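Local coordinates for Lmo2119 protein (Listeria monocytogenes serovar 1/2a, PDB 5HQH), which is of unknown function but contains a YbbR-like domain, here taken as a fragment of the longer protein, at residues Ser41-Arg44 against Ser45-Gln48. Residues are numbered along the deposited sequence; the frame is centred on the assembly and turned at random.
Sequences SGPR and SIVQ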
loop_
_atom_site.group_PDB
_atom_site.type_symbol
_atom_site.label_atom_id
_atom_site.label_comp_id
_atom_site.label_asym_id
_atom_site.label_seq_id
_atom_site.Cartn_x
_atom_site.Cartn_y
_atom_site.Cartn_z
ATOM N N SER A 41 0.345 9.468 -13.125
ATOM C CA SER A 41 0.189 10.296 -14.328
ATOM C C SER A 41 -0.480 11.612 -13.956
ATOM O O SER A 41 -1.310 11.671 -13.043
ATOM C CB SER A 41 -0.577 9.561 -15.406
ATOM O OG SER A 41 -1.905 9.384 -15.043
ATOM N N GLY A 42 -0.107 12.676 -14.653
ATOM C CA GLY A 42 -0.675 13.997 -14.366
ATOM C C GLY A 42 0.258 15.082 -14.827
ATOM O O GLY A 42 1.143 14.806 -15.628
ATOM N N PRO A 43 0.109 16.294 -14.265
ATOM C CA PRO A 43 0.955 17.419 -14.673
ATOM C C PRO A 43 2.414 17.126 -14.405
ATOM O O PRO A 43 2.773 16.612 -13.325
ATOM C CB PRO A 43 0.452 18.568 -13.801
ATOM C CG PRO A 43 -0.981 18.240 -13.568
ATOM C CD PRO A 43 -1.001 16.742 -13.406
ATOM N N ARG A 44 3.262 17.445 -15.370
ATOM C CA ARG A 44 4.687 17.151 -15.270
ATOM C C ARG A 44 5.382 17.544 -13.969
ATOM O O ARG A 44 6.118 16.721 -13.396
ATOM C CB ARG A 44 5.430 17.767 -16.456
ATOM C CG ARG A 44 6.925 17.561 -16.350
ATOM C CD ARG A 44 7.600 17.533 -17.683
ATOM N NE ARG A 44 9.039 17.455 -17.483
ATOM C CZ ARG A 44 9.752 16.343 -17.338
ATOM N NH1 ARG A 44 9.197 15.135 -17.344
ATOM N NH2 ARG A 44 11.061 16.457 -17.199
ATOM N N SER A 45 5.149 18.753 -13.478
ATOM C CA SER A 45 5.834 19.207 -12.300
ATOM C C SER A 45 5.471 18.349 -11.089
ATOM O O SER A 45 6.324 18.061 -10.251
ATOM C CB SER A 45 5.527 20.670 -11.999
ATOM O OG SER A 45 4.171 20.873 -11.647
ATOM N N ILE A 46 4.191 17.992 -10.988
ATOM C CA ILE A 46 3.681 17.203 -9.870
ATOM C C ILE A 46 4.137 15.752 -9.957
ATOM O O ILE A 46 4.538 15.156 -8.931
ATOM C CB ILE A 46 2.136 17.330 -9.794
ATOM C CG1 ILE A 46 1.763 18.826 -9.676
ATOM C CG2 ILE A 46 1.590 16.561 -8.603
ATOM C CD1 ILE A 46 0.282 19.109 -9.607
ATOM N N VAL A 47 4.100 15.171 -11.159
ATOM C CA VAL A 47 4.615 13.797 -11.352
ATOM C C VAL A 47 6.099 13.729 -10.983
ATOM O O VAL A 47 6.553 12.834 -10.262
ATOM C CB VAL A 47 4.396 13.290 -12.794
ATOM C CG1 VAL A 47 5.160 11.989 -13.061
ATOM C CG2 VAL A 47 2.923 13.081 -13.083
ATOM N N GLN A 48 6.866 14.684 -11.483
ATOM C CA GLN A 48 8.283 14.668 -11.230
ATOM C C GLN A 48 8.646 14.887 -9.752
ATOM O O GLN A 48 9.587 14.259 -9.260
ATOM C CB GLN A 48 9.015 15.637 -12.156
ATOM C CG GLN A 48 8.960 15.190 -13.612
ATOM C CD GLN A 48 9.593 13.829 -13.847
ATOM O OE1 GLN A 48 10.669 13.522 -13.324
ATOM N NE2 GLN A 48 8.905 12.996 -14.599
#
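Arg-44 runs out with CG opposite its backbone N and stays extended as far as NE, while Gln-48, one helical turn on, sets CG beside its own N (chi1 -67°) and then folds at chi2. The first of these Gln-48 torsions brings its CG over one face of the guanidinium, 3.7 Å from NH1 of Arg-44 and displaced toward the rim; the bend at chi2 turns the amide back so that NE2 comes near the same NH1. Guanidinium and amide planes differ by 33°, neither a flat stack nor a perpendicular one. NH1 of Arg-44 and NE2 of Gln-48, 3.5 Å apart, are both donors and do not bond to each other; both turn to acid groups instead. NE2 of Gln-48 hydrogen-bonds to Asp-9 OD2 and Glu-11 OE2, and NH1 of Arg-44 makes a long, weak ion pair with Asp-9, so a shared carboxylate probably offsets the crowding of donors.

The backbone of the first turn closes through two i to i+4 bonds. Pro-43 occupies the N-cap position, and its O takes the bond from Val-47 N at 2.9 Å with an almost straight N-H (173°); Gln-48 N reaches Arg-44 O, also at 2.9 Å. CG2 of Val-47 packs against the backbone at Gly-42, 3.4 Å from Gly-42 N. Gly-42, at the end of strand 35-42, has a positive phi, a conformation readily adopted by glycine.

These contacts lie where strand 35-42 passes through Pro-43 into helix 44-53. Val-47, buried, touches Asp-9 and Glu-11 of strand 9-21, the antiparallel neighbour of strand 35-42, while Ile-46 rests on the loop residues Ser-80, Arg-82 and Leu-83 that precede strand 84-98.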